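Local coordinates for DNA ligase (Archaeoglobus fulgidus, PDB 3GDE), which is an ATP-dependent ligase that probably seals nicks in double-stranded DNA during replication, recombination and repair, at residues 20-25 and 456-461; 31-36 and 173-178; 187-192 and 214-219. One frame throughout, in Å; residues are numbered along the deposited sequence.

Interaction 1 (20-25 and 456-461); sequences SSTLEL and PVTGKL
Thr22, in the first turn of helix 22-34, meets Val457 and Thr458 in a loop of the OB-fold domain. That loop joins strands 446-454 and 461-467. The helix belongs to the DNA-binding domain, so this is a small interdomain contact, in keeping with the closed conformation of the enzyme. The close part is built on two branches of Thr22. Its CG2 methyl lies opposite the backbone N (chi1 of OG1 -75°) and meets Val457 CG2 at 4.1 Å. Its OG1 faces the methyl CG2 of Thr458 at 3.8 Å. Both loop side chains run across Thr22 at about a right angle, and no hydrogen bond joins the two segments. Ile174 of helix 172-182 also touches Thr22. The main chain of Pro456 and Val457 is probably hydrogen-bonded to that same helix, at Gly173 and Ile174.

The loose side is polar and more open. Ser20 and Lys460 are exposed, and Lys460 NZ stays 5.4 Å from Ser20 O. Ser21 takes no part across the contact and serves its own helix as N-cap.

Thr458 does two jobs. Its methyl faces Thr22, while its hydroxyl closes an ST turn and makes a weak hydrogen bond with Asp455. The hydroxyl sits between the backbone N and the carbonyl carbon (chi1 64°), which leaves CG2 directed at the helix. With alanine in place of Thr458, Lys460 N would probably lose its acceptor in the turn and a gap would open beside Thr22 OG1. Each segment also holds a side-chain-to-backbone bond within itself. In the loop, Lys460 N donates to Thr458 OG1 at 3.2 Å. In the helix, Glu24 N donates almost straight to Ser21 OG at 3.3 Å, with an N-H...O angle of 171°.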
loop_
_atom_site.group_PDB
_atom_site.type_symbol
_atom_site.label_atom_id
_atom_site.label_comp_id
_atom_site.label_asym_id
_atom_site.label_seq_id
_atom_site.Cartn_x
_atom_site.Cartn_y
_atom_site.Cartn_z
ATOM N N SER A 20 -3.919 -24.406 4.850
ATOM C CA SER A 20 -4.389 -23.311 5.676
ATOM C C SER A 20 -3.401 -22.935 6.778
ATOM O O SER A 20 -3.430 -21.810 7.276
ATOM C CB SER A 20 -5.792 -23.604 6.236
ATOM O OG SER A 20 -5.754 -24.609 7.229
ATOM N N SER A 21 -2.520 -23.861 7.149
ATOM C CA SER A 21 -1.537 -23.581 8.183
ATOM C C SER A 21 -0.466 -22.606 7.706
ATOM O O SER A 21 0.164 -22.821 6.670
ATOM C CB SER A 21 -0.900 -24.877 8.704
ATOM O OG SER A 21 0.246 -24.592 9.489
ATOM N N THR A 22 -0.275 -21.543 8.481
ATOM C CA THR A 22 0.721 -20.496 8.230
ATOM C C THR A 22 2.162 -21.013 8.241
ATOM O O THR A 22 2.994 -20.582 7.430
ATOM C CB THR A 22 0.553 -19.335 9.269
ATOM O OG1 THR A 22 -0.603 -18.555 8.923
ATOM C CG2 THR A 22 1.798 -18.421 9.329
ATOM N N LEU A 23 2.450 -21.910 9.181
ATOM C CA LEU A 23 3.760 -22.561 9.289
ATOM C C LEU A 23 4.021 -23.500 8.113
ATOM O O LEU A 23 5.097 -23.493 7.533
ATOM C CB LEU A 23 3.886 -23.302 10.631
ATOM C CG LEU A 23 4.166 -22.406 11.855
ATOM C CD1 LEU A 23 4.069 -23.196 13.139
ATOM C CD2 LEU A 23 5.532 -21.743 11.767
ATOM N N GLU A 24 3.016 -24.279 7.747
ATOM C CA GLU A 24 3.096 -25.150 6.580
ATOM C C GLU A 24 3.322 -24.381 5.283
ATOM O O GLU A 24 4.148 -24.793 4.460
ATOM C CB GLU A 24 1.840 -26.006 6.462
ATOM C CG GLU A 24 1.836 -27.219 7.365
ATOM C CD GLU A 24 0.708 -28.178 7.017
ATOM O OE1 GLU A 24 0.137 -28.801 7.952
ATOM O OE2 GLU A 24 0.386 -28.294 5.806
ATOM N N LEU A 25 2.597 -23.275 5.108
ATOM C CA LEU A 25 2.790 -22.382 3.962
ATOM C C LEU A 25 4.209 -21.838 3.917
ATOM O O LEU A 25 4.862 -21.882 2.872
ATOM C CB LEU A 25 1.784 -21.223 3.975
ATOM C CG LEU A 25 0.342 -21.559 3.585
ATOM C CD1 LEU A 25 -0.589 -20.423 3.991
ATOM C CD2 LEU A 25 0.218 -21.859 2.097
ATOM N N PRO A 456 -1.843 -8.860 7.789
ATOM C CA PRO A 456 -0.615 -8.710 7.005
ATOM C C PRO A 456 0.263 -9.975 6.903
ATOM O O PRO A 456 1.158 -10.010 6.069
ATOM C CB PRO A 456 0.125 -7.585 7.733
ATOM C CG PRO A 456 -0.320 -7.712 9.133
ATOM C CD PRO A 456 -1.763 -8.132 9.065
ATOM N N VAL A 457 0.016 -10.996 7.721
ATOM C CA VAL A 457 0.768 -12.243 7.559
ATOM C C VAL A 457 0.236 -13.138 6.433
ATOM O O VAL A 457 1.024 -13.696 5.661
ATOM C CB VAL A 457 1.094 -13.021 8.907
ATOM C CG1 VAL A 457 0.694 -12.239 10.162
ATOM C CG2 VAL A 457 0.575 -14.488 8.894
ATOM N N THR A 458 -1.089 -13.225 6.315
ATOM C CA THR A 458 -1.726 -14.063 5.310
ATOM C C THR A 458 -2.263 -13.288 4.096
ATOM O O THR A 458 -2.620 -13.888 3.077
ATOM C CB THR A 458 -2.898 -14.868 5.923
ATOM O OG1 THR A 458 -3.918 -13.963 6.377
ATOM C CG2 THR A 458 -2.416 -15.731 7.095
ATOM N N GLY A 459 -2.346 -11.962 4.224
ATOM C CA GLY A 459 -3.002 -11.107 3.229
ATOM C C GLY A 459 -4.522 -11.259 3.152
ATOM O O GLY A 459 -5.167 -10.723 2.248
ATOM N N LYS A 460 -5.103 -12.004 4.083
ATOM C CA LYS A 460 -6.558 -12.184 4.106
ATOM C C LYS A 460 -7.269 -10.914 4.592
ATOM O O LYS A 460 -6.718 -10.155 5.386
ATOM C CB LYS A 460 -6.936 -13.401 4.952
ATOM C CG LYS A 460 -6.604 -14.729 4.266
ATOM C CD LYS A 460 -6.345 -15.851 5.257
ATOM C CE LYS A 460 -7.531 -16.770 5.386
ATOM N NZ LYS A 460 -7.151 -18.064 6.038
ATOM N N LEU A 461 -8.480 -10.684 4.088
ATOM C CA LEU A 461 -9.294 -9.542 4.510
ATOM C C LEU A 461 -10.305 -9.997 5.544
ATOM O O LEU A 461 -11.093 -10.915 5.287
ATOM C CB LEU A 461 -10.027 -8.895 3.327
ATOM C CG LEU A 461 -9.400 -7.821 2.432
ATOM C CD1 LEU A 461 -8.124 -7.196 3.026
ATOM C CD2 LEU A 461 -9.120 -8.373 1.076
#

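Interaction 2 (31-36 and 173-178); sequences AFLQKI and GIMRDA
Leu33 and Ala178 mark the nearest approach of the two backbones, with the CA of Leu33 8.2 Å from the CA of Ala178. This is helix-to-helix packing inside the all-helical DNA-binding domain. Residues 31-33 lie near the end of helix 22-34; Lys35 and Ile36 are loop. Residues 173-178 are helical throughout and belong to helix 172-182.

Leu33 carries the whole contact from its side. It points at the other helix and supplies more than half of the buried surface. Its CD2 methyl does the touching, in two places. It lies 4.3 Å from the CE methyl of Met175, an apolar meeting of two chain ends. It also lies 4.4 Å from the carbonyl O of Ala178. Met175 does not start out aimed at Leu33. Its chain folds back on itself, with chi2 -55° and chi3 -61°, and this swings CE round to the leucine. All three residues are buried. Val45 of helix 39-49 packs on Leu33, and Val46 and Ile49 pack on Met175, so a third helix closes the cluster.

Polar bonds lie beyond the apolar core. Gln34 NE2 is hydrogen-bonded to Ala182 O, which adds a second tie between the helices. Lys35 curls back over the helix end, and its NZ reaches Ala31 O at 2.9 Å from above the carbonyl plane.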
loop_
_atom_site.group_PDB
_atom_site.type_symbol
_atom_site.label_atom_id
_atom_site.label_comp_id
_atom_site.label_asym_id
_atom_site.label_seq_id
_atom_site.Cartn_x
_atom_site.Cartn_y
_atom_site.Cartn_z
ATOM N N ALA A 31 11.072 -24.088 0.843
ATOM C CA ALA A 31 11.567 -25.219 0.045
ATOM C C ALA A 31 11.624 -24.903 -1.441
ATOM O O ALA A 31 12.634 -25.173 -2.089
ATOM C CB ALA A 31 10.711 -26.498 0.304
ATOM N N PHE A 32 10.543 -24.330 -1.974
ATOM C CA PHE A 32 10.475 -23.909 -3.384
ATOM C C PHE A 32 11.531 -22.867 -3.749
ATOM O O PHE A 32 12.233 -23.005 -4.753
ATOM C CB PHE A 32 9.080 -23.346 -3.701
ATOM C CG PHE A 32 8.806 -23.182 -5.174
ATOM C CD1 PHE A 32 8.466 -24.286 -5.962
ATOM C CD2 PHE A 32 8.869 -21.919 -5.772
ATOM C CE1 PHE A 32 8.198 -24.131 -7.326
ATOM C CE2 PHE A 32 8.612 -21.755 -7.143
ATOM C CZ PHE A 32 8.286 -22.861 -7.920
ATOM N N LEU A 33 11.624 -21.823 -2.924
ATOM C CA LEU A 33 12.561 -20.717 -3.131
ATOM C C LEU A 33 14.028 -21.177 -3.155
ATOM O O LEU A 33 14.827 -20.684 -3.950
ATOM C CB LEU A 33 12.354 -19.657 -2.032
ATOM C CG LEU A 33 11.483 -18.392 -2.218
ATOM C CD1 LEU A 33 10.341 -18.482 -3.257
ATOM C CD2 LEU A 33 10.994 -17.870 -0.873
ATOM N N GLN A 34 14.361 -22.122 -2.279
ATOM C CA GLN A 34 15.709 -22.695 -2.161
ATOM C C GLN A 34 16.270 -23.346 -3.416
ATOM O O GLN A 34 17.488 -23.449 -3.562
ATOM C CB GLN A 34 15.716 -23.767 -1.073
ATOM C CG GLN A 34 15.994 -23.241 0.286
ATOM C CD GLN A 34 15.937 -24.315 1.346
ATOM O OE1 GLN A 34 15.374 -25.398 1.136
ATOM N NE2 GLN A 34 16.510 -24.015 2.510
ATOM N N LYS A 35 15.384 -23.808 -4.297
ATOM C CA LYS A 35 15.774 -24.630 -5.437
ATOM C C LYS A 35 15.810 -23.836 -6.739
ATOM O O LYS A 35 16.087 -24.380 -7.825
ATOM C CB LYS A 35 14.837 -25.836 -5.544
ATOM C CG LYS A 35 14.914 -26.751 -4.341
ATOM C CD LYS A 35 13.876 -27.844 -4.413
ATOM C CE LYS A 35 13.880 -28.696 -3.143
ATOM N NZ LYS A 35 13.728 -27.849 -1.905
ATOM N N ILE A 36 15.540 -22.541 -6.627
ATOM C CA ILE A 36 15.649 -21.651 -7.763
ATOM C C ILE A 36 17.089 -21.132 -7.839
ATOM O O ILE A 36 17.595 -20.526 -6.891
ATOM C CB ILE A 36 14.635 -20.491 -7.682
ATOM C CG1 ILE A 36 13.222 -21.042 -7.424
ATOM C CG2 ILE A 36 14.695 -19.657 -8.960
ATOM C CD1 ILE A 36 12.185 -20.007 -7.044
ATOM N N GLY A 173 4.037 -11.333 5.829
ATOM C CA GLY A 173 4.582 -12.034 6.991
ATOM C C GLY A 173 5.077 -13.438 6.662
ATOM O O GLY A 173 6.178 -13.829 7.039
ATOM N N ILE A 174 4.255 -14.202 5.950
ATOM C CA ILE A 174 4.670 -15.532 5.512
ATOM C C ILE A 174 5.902 -15.447 4.599
ATOM O O ILE A 174 6.874 -16.184 4.791
ATOM C CB ILE A 174 3.510 -16.288 4.862
ATOM C CG1 ILE A 174 2.517 -16.713 5.947
ATOM C CG2 ILE A 174 4.025 -17.485 4.038
ATOM C CD1 ILE A 174 1.170 -17.174 5.416
ATOM N N MET A 175 5.885 -14.513 3.650
ATOM C CA MET A 175 7.017 -14.338 2.734
ATOM C C MET A 175 8.345 -13.965 3.407
ATOM O O MET A 175 9.384 -14.522 3.048
ATOM C CB MET A 175 6.677 -13.351 1.627
ATOM C CG MET A 175 5.738 -13.925 0.586
ATOM S SD MET A 175 6.332 -15.465 -0.149
ATOM C CE MET A 175 7.878 -14.889 -0.881
ATOM N N ARG A 176 8.300 -13.026 4.362
ATOM C CA ARG A 176 9.467 -12.662 5.190
ATOM C C ARG A 176 10.018 -13.921 5.866
ATOM O O ARG A 176 11.213 -14.190 5.808
ATOM C CB ARG A 176 9.103 -11.585 6.244
ATOM C CG ARG A 176 9.992 -11.589 7.516
ATOM C CD ARG A 176 9.424 -10.816 8.719
ATOM N NE ARG A 176 7.991 -11.039 8.929
ATOM C CZ ARG A 176 7.446 -11.701 9.952
ATOM N NH1 ARG A 176 8.208 -12.225 10.911
ATOM N NH2 ARG A 176 6.122 -11.839 10.020
ATOM N N ASP A 177 9.122 -14.689 6.477
ATOM C CA ASP A 177 9.478 -15.884 7.229
ATOM C C ASP A 177 10.020 -16.998 6.328
ATOM O O ASP A 177 10.922 -17.743 6.729
ATOM C CB ASP A 177 8.265 -16.398 8.018
ATOM C CG ASP A 177 7.901 -15.513 9.209
ATOM O OD1 ASP A 177 8.668 -14.597 9.553
ATOM O OD2 ASP A 177 6.836 -15.745 9.818
ATOM N N ALA A 178 9.461 -17.106 5.123
ATOM C CA ALA A 178 9.851 -18.130 4.153
ATOM C C ALA A 178 11.218 -17.830 3.551
ATOM O O ALA A 178 12.027 -18.738 3.337
ATOM C CB ALA A 178 8.798 -18.258 3.067
#

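Interaction 3 (187-192 and 214-219); sequences PETVER and GLRKMK
Thr189 lays its hydroxyl over the start of the Leu215 side chain, with OG1 3.7 Å from Leu215 CB. The same oxygen lies 4.2 Å from Arg216 CG. Thr189 points at the second segment, and its CA is 6.6 Å from that of Arg216, the nearest backbone approach. OG1 is not left to apolar neighbours alone, since it also makes a weak hydrogen bond with Glu212 OE1.

Val190 starts out heading away from 214-219, yet CG2, anti to the carbonyl carbon, reaches Leu215 CD1 at 3.8 Å. Leu215 therefore has its CB beside the threonine and one terminal methyl beside the valine. These three side chains are buried.

Arg216 lies at the exposed margin. Its chain is extended from CG to NE, and NE makes a salt bridge with Glu212 OE1, the oxygen that Thr189 also uses. The NH1 of Arg192 comes within 5.3 Å of the NH1 of Arg216, so the glutamate probably eases the closeness of like charges.

The contact closes a helical hairpin. The start of helix 187-197 lies against the end of helix 200-216. Val203 packs on both Val190 and Leu215, and Ala193 also packs on Leu215. Ala180 of helix 172-182 also touches Pro187 and Val190.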
loop_
_atom_site.group_PDB
_atom_site.type_symbol
_atom_site.label_atom_id
_atom_site.label_comp_id
_atom_site.label_asym_id
_atom_site.label_seq_id
_atom_site.Cartn_x
_atom_site.Cartn_y
_atom_site.Cartn_z
ATOM N N PRO A 187 14.511 -13.787 10.634
ATOM C CA PRO A 187 13.350 -13.106 10.055
ATOM C C PRO A 187 13.344 -11.595 10.308
ATOM O O PRO A 187 12.789 -10.850 9.508
ATOM C CB PRO A 187 12.161 -13.760 10.770
ATOM C CG PRO A 187 12.663 -15.083 11.241
ATOM C CD PRO A 187 14.118 -14.890 11.534
ATOM N N GLU A 188 13.951 -11.166 11.414
ATOM C CA GLU A 188 14.047 -9.748 11.767
ATOM C C GLU A 188 14.992 -8.966 10.884
ATOM O O GLU A 188 14.757 -7.795 10.616
ATOM C CB GLU A 188 14.471 -9.561 13.222
ATOM C CG GLU A 188 13.319 -9.265 14.141
ATOM C CD GLU A 188 12.969 -10.433 15.037
ATOM O OE1 GLU A 188 12.539 -11.492 14.509
ATOM O OE2 GLU A 188 13.120 -10.275 16.278
ATOM N N THR A 189 16.070 -9.603 10.445
ATOM C CA THR A 189 16.973 -8.942 9.518
ATOM C C THR A 189 16.489 -8.993 8.065
ATOM O O THR A 189 16.875 -8.144 7.282
ATOM C CB THR A 189 18.474 -9.315 9.752
ATOM O OG1 THR A 189 19.146 -9.623 8.520
ATOM C CG2 THR A 189 18.589 -10.453 10.699
ATOM N N VAL A 190 15.623 -9.950 7.724
ATOM C CA VAL A 190 14.939 -9.944 6.412
ATOM C C VAL A 190 13.953 -8.773 6.399
ATOM O O VAL A 190 13.929 -7.960 5.466
ATOM C CB VAL A 190 14.188 -11.290 6.110
ATOM C CG1 VAL A 190 13.237 -11.140 4.909
ATOM C CG2 VAL A 190 15.184 -12.427 5.865
ATOM N N GLU A 191 13.148 -8.715 7.459
ATOM C CA GLU A 191 12.261 -7.606 7.745
ATOM C C GLU A 191 12.967 -6.257 7.645
ATOM O O GLU A 191 12.520 -5.388 6.905
ATOM C CB GLU A 191 11.691 -7.763 9.150
ATOM C CG GLU A 191 10.901 -6.570 9.621
ATOM C CD GLU A 191 9.438 -6.812 9.536
ATOM O OE1 GLU A 191 8.836 -7.106 10.595
ATOM O OE2 GLU A 191 8.893 -6.731 8.408
ATOM N N ARG A 192 14.055 -6.092 8.399
ATOM C CA ARG A 192 14.821 -4.835 8.411
ATOM C C ARG A 192 15.301 -4.403 7.035
ATOM O O ARG A 192 15.220 -3.230 6.698
ATOM C CB ARG A 192 16.006 -4.917 9.376
ATOM C CG ARG A 192 15.724 -4.355 10.745
ATOM C CD ARG A 192 16.971 -4.375 11.623
ATOM N NE ARG A 192 17.038 -5.598 12.429
ATOM C CZ ARG A 192 17.987 -6.525 12.324
ATOM N NH1 ARG A 192 18.982 -6.377 11.453
ATOM N NH2 ARG A 192 17.945 -7.604 13.105
ATOM N N GLY A 214 25.012 -10.513 4.240
ATOM C CA GLY A 214 24.711 -9.638 3.108
ATOM C C GLY A 214 23.482 -8.768 3.342
ATOM O O GLY A 214 23.406 -7.643 2.847
ATOM N N LEU A 215 22.525 -9.290 4.104
ATOM C CA LEU A 215 21.315 -8.546 4.443
ATOM C C LEU A 215 21.566 -7.443 5.479
ATOM O O LEU A 215 20.979 -6.367 5.388
ATOM C CB LEU A 215 20.215 -9.489 4.929
ATOM C CG LEU A 215 19.546 -10.422 3.921
ATOM C CD1 LEU A 215 18.661 -11.399 4.674
ATOM C CD2 LEU A 215 18.747 -9.647 2.873
ATOM N N ARG A 216 22.431 -7.720 6.457
ATOM C CA ARG A 216 22.802 -6.735 7.476
ATOM C C ARG A 216 23.546 -5.566 6.859
ATOM O O ARG A 216 23.427 -4.444 7.325
ATOM C CB ARG A 216 23.683 -7.364 8.553
ATOM C CG ARG A 216 22.962 -8.240 9.548
ATOM C CD ARG A 216 23.996 -8.984 10.384
ATOM N NE ARG A 216 23.393 -9.865 11.381
ATOM C CZ ARG A 216 23.233 -9.556 12.669
ATOM N NH1 ARG A 216 23.625 -8.375 13.145
ATOM N NH2 ARG A 216 22.672 -10.437 13.490
ATOM N N LYS A 217 24.293 -5.854 5.798
ATOM C CA LYS A 217 25.139 -4.892 5.096
ATOM C C LYS A 217 24.366 -3.941 4.176
ATOM O O LYS A 217 24.940 -2.978 3.657
ATOM C CB LYS A 217 26.175 -5.654 4.265
ATOM C CG LYS A 217 27.556 -5.014 4.199
ATOM C CD LYS A 217 28.521 -5.850 3.339
ATOM C CE LYS A 217 28.832 -7.208 3.977
ATOM N NZ LYS A 217 29.626 -8.078 3.058
ATOM N N MET A 218 23.084 -4.216 3.949
ATOM C CA MET A 218 22.264 -3.342 3.101
ATOM C C MET A 218 22.020 -1.976 3.756
ATOM O O MET A 218 21.744 -1.879 4.958
ATOM C CB MET A 218 20.944 -4.012 2.710
ATOM C CG MET A 218 21.122 -5.290 1.906
ATOM S SD MET A 218 19.601 -5.971 1.234
ATOM C CE MET A 218 19.395 -4.962 -0.232
ATOM N N LYS A 219 22.148 -0.923 2.956
ATOM C CA LYS A 219 22.008 0.448 3.442
ATOM C C LYS A 219 20.929 1.208 2.678
ATOM O O LYS A 219 20.529 0.811 1.575
ATOM C CB LYS A 219 23.333 1.214 3.318
ATOM C CG LYS A 219 24.473 0.687 4.146
ATOM C CD LYS A 219 25.774 1.307 3.664
ATOM C CE LYS A 219 26.991 0.631 4.297
ATOM N NZ LYS A 219 28.254 1.111 3.649
#

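The chain first passes 20-25 and 31-36, both on helix 22-34. Interaction 2 closes a loop of 136 intervening residues when 173-178 returns to that helix. The next helix opens interaction 3, which closes a short loop between 187-192 and 214-219. Much later, 456-461 closes interaction 1. Interactions 2 and 3 are in series, and both nest inside the loop of interaction 1. Helix 172-182 is the common link. It also meets the 456-461 loop through its backbone, while its Arg176 and Asp177 pack on Pro187. Interactions 2 and 3 join helices, whereas interaction 1 joins the DNA-binding domain to the OB-fold domain.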